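Local coordinates for transcription regulator PadR N-terminal domain-containing protein (Streptococcus mutans, PDB 3L9F) that probably acts as a dimeric transcription regulator of the PadR family, binding DNA through an N-terminal winged helix-turn-helix domain, at residues A[163-167]-A[184-188]; A[149-153]-A[198-202]; A[37-42]-A[77-81]. All blocks are in the same frame, centred on the assembly; numbering follows the deposited sequence.

Contact 1 of 3, residues A[163-167]-A[184-188]; sequences LSENL and IKYGL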
# COMPACT_ATOMS: atom_id res chain seq x y z
N LEU A 163 -1.91 15.89 5.98
CA LEU A 163 -0.49 15.96 5.69
C LEU A 163 -0.04 17.42 5.60
O LEU A 163 1.02 17.79 6.09
CB LEU A 163 -0.17 15.20 4.40
CG LEU A 163 1.28 15.24 3.95
CD1 LEU A 163 2.21 14.79 5.07
CD2 LEU A 163 1.43 14.34 2.72
N SER A 164 -0.88 18.26 4.98
CA SER A 164 -0.58 19.68 4.89
C SER A 164 -0.48 20.34 6.27
O SER A 164 0.42 21.16 6.51
CB SER A 164 -1.63 20.39 4.04
OG SER A 164 -1.49 20.02 2.68
N GLU A 165 -1.39 19.97 7.16
CA GLU A 165 -1.39 20.52 8.52
C GLU A 165 -0.15 20.07 9.32
O GLU A 165 0.43 20.86 10.07
CB GLU A 165 -2.69 20.17 9.25
CG GLU A 165 -3.92 20.85 8.64
CD GLU A 165 -5.22 20.50 9.36
OE1 GLU A 165 -5.22 19.57 10.20
OE2 GLU A 165 -6.26 21.14 9.06
N ASN A 166 0.26 18.82 9.16
CA ASN A 166 1.49 18.38 9.82
C ASN A 166 2.73 19.05 9.23
O ASN A 166 3.67 19.39 9.95
CB ASN A 166 1.61 16.85 9.80
CG ASN A 166 0.75 16.19 10.86
OD1 ASN A 166 0.84 16.53 12.04
ND2 ASN A 166 -0.10 15.25 10.45
N LEU A 167 2.74 19.26 7.93
CA LEU A 167 3.87 19.92 7.30
C LEU A 167 4.04 21.31 7.92
O LEU A 167 5.14 21.71 8.30
CB LEU A 167 3.65 20.04 5.80
CG LEU A 167 4.63 20.96 5.06
CD1 LEU A 167 6.06 20.43 5.09
CD2 LEU A 167 4.18 21.16 3.62
N ILE A 184 7.24 14.59 2.32
CA ILE A 184 5.97 15.27 2.34
C ILE A 184 5.61 15.78 0.94
O ILE A 184 4.48 15.65 0.51
CB ILE A 184 5.95 16.40 3.38
CG1 ILE A 184 6.18 15.80 4.78
CG2 ILE A 184 4.62 17.16 3.34
CD1 ILE A 184 6.12 16.83 5.90
N LYS A 185 6.59 16.33 0.24
CA LYS A 185 6.35 16.82 -1.12
C LYS A 185 5.89 15.66 -2.00
O LYS A 185 4.97 15.79 -2.81
CB LYS A 185 7.61 17.48 -1.69
CG LYS A 185 7.80 18.92 -1.22
CD LYS A 185 9.11 19.54 -1.74
CE LYS A 185 9.36 20.91 -1.11
NZ LYS A 185 10.62 21.53 -1.62
N TYR A 186 6.52 14.51 -1.80
CA TYR A 186 6.19 13.28 -2.51
C TYR A 186 4.76 12.86 -2.19
O TYR A 186 3.97 12.59 -3.10
CB TYR A 186 7.19 12.21 -2.07
CG TYR A 186 7.11 10.81 -2.66
CD1 TYR A 186 6.00 9.99 -2.45
CD2 TYR A 186 8.20 10.27 -3.33
CE1 TYR A 186 5.97 8.69 -2.94
CE2 TYR A 186 8.18 8.97 -3.82
CZ TYR A 186 7.06 8.19 -3.62
OH TYR A 186 7.05 6.90 -4.10
N GLY A 187 4.43 12.80 -0.90
CA GLY A 187 3.09 12.42 -0.48
C GLY A 187 2.00 13.32 -1.03
O GLY A 187 0.97 12.84 -1.52
N LEU A 188 2.22 14.63 -0.97
CA LEU A 188 1.21 15.56 -1.48
C LEU A 188 0.99 15.40 -2.99
O LEU A 188 -0.15 15.38 -3.47
CB LEU A 188 1.59 17.00 -1.15
CG LEU A 188 1.49 17.37 0.34
CD1 LEU A 188 2.09 18.75 0.61
CD2 LEU A 188 0.03 17.30 0.79
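Leu163 and Leu167, one turn apart on helix 142-172, meet Ile184 and Leu188, one turn apart on helix 178-202, and nearly all of the contact is apolar. The two short segments run antiparallel at 160° with their axes 10.7 Å apart. Ile184 lies against both leucines of the partner. Its chi1 of -61° puts CG1 beside the backbone nitrogen and CG2 anti to it. The CG2 methyl sits between the two leucines, 3.8 Å from Leu163 CD1 and 3.9 Å from Leu167 CB, while the end of the longer branch, CD1, reaches on to Leu167 CD1 at 3.7 Å. One turn further on, Leu188 CD2 rests 3.8 Å from Leu163 CD2. The same Leu163 methyl, CD2, also sits over backbone, 3.9 Å from the carbonyl carbon of Gly187, where no side chain stands in between.

The polar share is a single hydroxyl at the margin. Ser164 OG is 3.6 Å from Leu188 CD2, a van der Waals contact, and is hydrogen-bonded to the carbonyl oxygen of Ile160 on its own helix.

Around this core, Tyr65 packs on Leu163 and Ile184, and Leu176, from the turn joining the two helices, packs on Leu167 and Ile184. Tyr186 leads away from the contact, and its ring packs on Thr194 of the second subunit. The chemistry implies a hairpin held here by interlocking aliphatic branches, with polar pairing left to the flanks and the dimer interface.

Contact 2 of 3, residues A[149-153]-A[198-202]; sequences IREEI and LEEEL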
# COMPACT_ATOMS: atom_id res chain seq x y z
N ILE A 149 -16.25 7.25 -6.89
CA ILE A 149 -15.28 8.28 -7.22
C ILE A 149 -15.33 9.46 -6.25
O ILE A 149 -14.30 9.92 -5.79
CB ILE A 149 -15.41 8.75 -8.68
CG1 ILE A 149 -15.21 7.56 -9.62
CG2 ILE A 149 -14.37 9.83 -8.96
CD1 ILE A 149 -15.48 7.86 -11.08
N ARG A 150 -16.53 9.95 -5.94
CA ARG A 150 -16.66 11.06 -4.98
C ARG A 150 -16.13 10.72 -3.60
O ARG A 150 -15.47 11.54 -2.95
CB ARG A 150 -18.12 11.52 -4.87
CG ARG A 150 -18.61 12.27 -6.08
CD ARG A 150 -20.07 12.68 -5.93
NE ARG A 150 -20.61 13.16 -7.20
CZ ARG A 150 -20.27 14.32 -7.75
NH1 ARG A 150 -19.40 15.12 -7.15
NH2 ARG A 150 -20.81 14.68 -8.91
N GLU A 151 -16.41 9.50 -3.15
CA GLU A 151 -15.96 9.09 -1.83
C GLU A 151 -14.44 8.98 -1.77
O GLU A 151 -13.83 9.33 -0.76
CB GLU A 151 -16.66 7.80 -1.39
CG GLU A 151 -18.17 8.00 -1.28
CD GLU A 151 -18.89 6.83 -0.64
OE1 GLU A 151 -18.22 5.85 -0.25
OE2 GLU A 151 -20.13 6.89 -0.52
N GLU A 152 -13.84 8.54 -2.86
CA GLU A 152 -12.38 8.46 -2.92
C GLU A 152 -11.78 9.86 -2.98
O GLU A 152 -10.74 10.12 -2.37
CB GLU A 152 -11.91 7.64 -4.11
CG GLU A 152 -10.40 7.69 -4.34
CD GLU A 152 -9.61 6.79 -3.40
OE1 GLU A 152 -10.22 6.14 -2.52
OE2 GLU A 152 -8.38 6.73 -3.55
N ILE A 153 -12.41 10.75 -3.74
CA ILE A 153 -11.92 12.14 -3.78
C ILE A 153 -11.91 12.72 -2.37
O ILE A 153 -10.95 13.38 -1.96
CB ILE A 153 -12.76 13.03 -4.72
CG1 ILE A 153 -12.53 12.64 -6.18
CG2 ILE A 153 -12.39 14.51 -4.55
CD1 ILE A 153 -13.44 13.35 -7.15
N LEU A 198 -9.39 11.79 -10.82
CA LEU A 198 -10.78 11.51 -10.52
C LEU A 198 -11.66 12.73 -10.78
O LEU A 198 -12.77 12.61 -11.31
CB LEU A 198 -10.90 11.04 -9.07
CG LEU A 198 -10.16 9.73 -8.78
CD1 LEU A 198 -10.38 9.34 -7.33
CD2 LEU A 198 -10.63 8.63 -9.73
N GLU A 199 -11.18 13.91 -10.40
CA GLU A 199 -11.92 15.14 -10.68
C GLU A 199 -12.13 15.31 -12.18
O GLU A 199 -13.24 15.64 -12.62
CB GLU A 199 -11.19 16.35 -10.09
CG GLU A 199 -11.22 16.36 -8.58
CD GLU A 199 -10.44 17.51 -7.97
OE1 GLU A 199 -9.55 18.06 -8.66
OE2 GLU A 199 -10.71 17.84 -6.80
N GLU A 200 -11.08 15.07 -12.95
CA GLU A 200 -11.17 15.18 -14.41
C GLU A 200 -12.17 14.16 -14.97
O GLU A 200 -12.87 14.44 -15.94
CB GLU A 200 -9.79 15.01 -15.06
CG GLU A 200 -8.85 16.18 -14.79
CD GLU A 200 -7.42 15.87 -15.20
OE1 GLU A 200 -7.08 14.68 -15.37
OE2 GLU A 200 -6.63 16.83 -15.35
N GLU A 201 -12.23 12.99 -14.34
CA GLU A 201 -13.22 11.99 -14.75
C GLU A 201 -14.64 12.48 -14.50
O GLU A 201 -15.50 12.35 -15.37
CB GLU A 201 -12.99 10.66 -14.02
CG GLU A 201 -14.05 9.61 -14.32
CD GLU A 201 -14.11 9.26 -15.80
OE1 GLU A 201 -13.05 9.35 -16.48
OE2 GLU A 201 -15.21 8.90 -16.28
N LEU A 202 -14.88 13.02 -13.32
CA LEU A 202 -16.20 13.52 -12.97
C LEU A 202 -16.62 14.68 -13.88
O LEU A 202 -17.81 14.88 -14.15
CB LEU A 202 -16.25 13.95 -11.50
CG LEU A 202 -16.22 12.83 -10.46
CD1 LEU A 202 -16.40 13.43 -9.07
CD2 LEU A 202 -17.30 11.80 -10.74
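Leu198 and Leu202 of helix 178-202 interlock with Ile149 and Ile153 of helix 142-172. Leu198 CB lies 3.7 Å from Ile149 CG2 and the same distance from Ile153 CG1, so its first side-chain carbon bridges the two isoleucines. Leu202 meets both as well: CG packs 3.8 Å from Ile149 CG2, the two side chains running alongside in opposite senses, and CD1 meets Ile153 CD1 tip to tip at 3.5 Å.

Longer side chains border this core with their aliphatic parts. Glu152 CG, placed anti to the backbone nitrogen (chi1 172°), comes within 3.4 Å of Leu198 CD1. Arg150 starts out pointing away, but its extended chain runs past Leu202, with CG 3.9 Å from Leu202 CD1. That methyl also lies over one face of the guanidinium, displaced to the edge of the group. Glu201 CG touches Ile149 CD1 at 4.0 Å, the two side chains nearly perpendicular.

Further out, the charged ends find partners outside the two segments. Arg150 forms a salt bridge with Glu146 and Glu199 one with Lys195, each about one turn back on its own helix. The buried Glu152 carboxylate pairs with Arg155 and Lys156 and is hydrogen-bonded to Tyr186 OH of the second subunit; Phe130 of helix 129-135 covers both Glu152 and Leu198. Two cationic partners would favour an ionised Glu152. The chemistry implies helices joined by aliphatic packing, with Glu152, unlike the Arg150 and Glu199 pairs, tying that packing to the other subunit.

Contact 3 of 3, residues A[37-42]-A[77-81]; sequences GKDIIL and TLRKL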
# COMPACT_ATOMS: atom_id res chain seq x y z
N GLY A 37 5.85 -3.37 10.65
CA GLY A 37 5.41 -2.45 11.69
C GLY A 37 6.49 -2.25 12.74
O GLY A 37 6.66 -1.16 13.27
N LYS A 38 7.22 -3.32 13.05
CA LYS A 38 8.27 -3.25 14.07
C LYS A 38 9.30 -2.18 13.75
O LYS A 38 9.81 -1.52 14.65
CB LYS A 38 8.95 -4.61 14.24
CG LYS A 38 9.67 -5.10 12.99
CD LYS A 38 11.09 -5.56 13.29
CE LYS A 38 11.10 -6.84 14.10
NZ LYS A 38 12.41 -7.55 14.00
N ASP A 39 9.61 -2.00 12.47
CA ASP A 39 10.66 -1.07 12.08
C ASP A 39 10.18 0.38 12.20
O ASP A 39 10.93 1.26 12.64
CB ASP A 39 11.14 -1.35 10.66
CG ASP A 39 11.54 -2.80 10.46
OD1 ASP A 39 12.47 -3.26 11.16
OD2 ASP A 39 10.92 -3.49 9.61
N ILE A 40 8.95 0.63 11.81
CA ILE A 40 8.46 1.99 11.91
C ILE A 40 8.24 2.37 13.39
O ILE A 40 8.43 3.53 13.77
CB ILE A 40 7.20 2.22 11.08
CG1 ILE A 40 6.84 3.71 11.09
CG2 ILE A 40 6.08 1.36 11.59
CD1 ILE A 40 5.93 4.11 9.95
N ILE A 41 7.88 1.39 14.21
CA ILE A 41 7.70 1.67 15.63
C ILE A 41 9.04 1.99 16.29
O ILE A 41 9.13 2.92 17.09
CB ILE A 41 6.95 0.54 16.37
CG1 ILE A 41 5.47 0.56 15.97
CG2 ILE A 41 7.07 0.71 17.89
CD1 ILE A 41 4.74 -0.72 16.26
N LEU A 42 10.08 1.23 15.96
CA LEU A 42 11.40 1.55 16.48
C LEU A 42 11.82 2.94 16.03
O LEU A 42 12.44 3.68 16.79
CB LEU A 42 12.44 0.53 16.02
CG LEU A 42 12.35 -0.79 16.78
CD1 LEU A 42 13.37 -1.77 16.20
CD2 LEU A 42 12.60 -0.53 18.26
N THR A 77 2.52 -5.69 18.02
CA THR A 77 3.89 -5.44 17.62
C THR A 77 4.68 -4.86 18.79
O THR A 77 5.85 -5.19 19.00
CB THR A 77 3.95 -4.49 16.42
OG1 THR A 77 3.28 -5.11 15.31
CG2 THR A 77 5.38 -4.19 16.04
N LEU A 78 4.03 -3.99 19.56
CA LEU A 78 4.63 -3.48 20.79
C LEU A 78 4.92 -4.63 21.76
O LEU A 78 5.98 -4.68 22.40
CB LEU A 78 3.73 -2.44 21.44
CG LEU A 78 3.62 -1.09 20.72
CD1 LEU A 78 2.46 -0.29 21.31
CD2 LEU A 78 4.94 -0.33 20.84
N ARG A 79 3.99 -5.57 21.85
CA ARG A 79 4.16 -6.72 22.73
C ARG A 79 5.39 -7.54 22.35
O ARG A 79 6.16 -7.95 23.22
CB ARG A 79 2.90 -7.59 22.77
CG ARG A 79 1.76 -6.98 23.59
CD ARG A 79 0.70 -8.01 23.98
NE ARG A 79 -0.05 -8.51 22.83
CZ ARG A 79 -1.14 -7.92 22.34
NH1 ARG A 79 -1.60 -6.81 22.89
NH2 ARG A 79 -1.76 -8.44 21.29
N LYS A 80 5.57 -7.76 21.05
CA LYS A 80 6.71 -8.56 20.58
C LYS A 80 8.03 -7.82 20.72
O LYS A 80 9.05 -8.41 21.10
CB LYS A 80 6.50 -9.01 19.13
CG LYS A 80 7.60 -9.93 18.64
CD LYS A 80 7.13 -10.82 17.50
CE LYS A 80 8.27 -11.69 17.00
NZ LYS A 80 9.05 -12.25 18.14
N LEU A 81 8.03 -6.53 20.43
CA LEU A 81 9.24 -5.74 20.59
C LEU A 81 9.69 -5.77 22.04
O LEU A 81 10.88 -5.79 22.33
CB LEU A 81 9.01 -4.29 20.15
CG LEU A 81 8.99 -4.05 18.65
CD1 LEU A 81 8.43 -2.67 18.34
CD2 LEU A 81 10.40 -4.21 18.08
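The N-terminal winged helix-turn-helix domain expected of PadR regulators contributes both helices here: helix 37-44, its first, packs across helix 74-83, which by its place in the fold is probably the DNA-recognition helix. The short segments cross steeply, at 77°, with their axes 10.0 Å apart. Ile41 is the central residue of the contact on the first helix and meets three partners. With CG1 beside the backbone nitrogen (chi1 -72°), its two branches part: CD1 runs to Thr77 CG2 at 3.5 Å, while CG2 is shared between Leu81 CD1 at 3.7 Å and Leu78 CD2 at 3.8 Å. Leu78 comes in nearly perpendicular to Ile41, whereas the threonine and Leu81 approach at a slant.

Leu81 spreads its two methyls over different residues. As CD1 faces Ile41, CD2 lies 4.1 Å from Leu42 CG and equally far from Lys38 CB. Ile87 of strand 87-92 packs against Leu42, Leu78 and Leu81, joining the helix pair to the sheet of the wing, and on the face of helix 37-44 turned from this contact Ile40 packs on Phe136 of the second subunit.

Polar ends are drawn off to other partners. Lys38 bends away to a salt bridge with Glu112 of helix 107-118, and the base of its side chain stays against helix 74-83. Thr77 also splits its branches: OG1 is hydrogen-bonded to the carbonyl oxygen of Met73, one turn earlier, while the methyl CG2 approaches the first helix closely enough to lie 3.6 Å from Lys38 CA.

How the contacts relate
Contact 3 comes first along the chain, in the N-terminal domain; contacts 1 and 2 follow in the C-terminal region, and contact 1 is nested inside the loop that contact 2 closes. Contacts 1 and 2 both join helix 142-172 to helix 178-202, with centres 21 Å apart: contact 1 lies nearer the turn and contact 2 near the far end, so the antiparallel hairpin is packed at two separate levels. Contact 3 lies across the chain's centre from both, its centre 24 Å from contact 1 and 36 Å from contact 2. All three reach the second subunit, consistent with a dimer whose helical hairpins and probable DNA-binding domains share the interface.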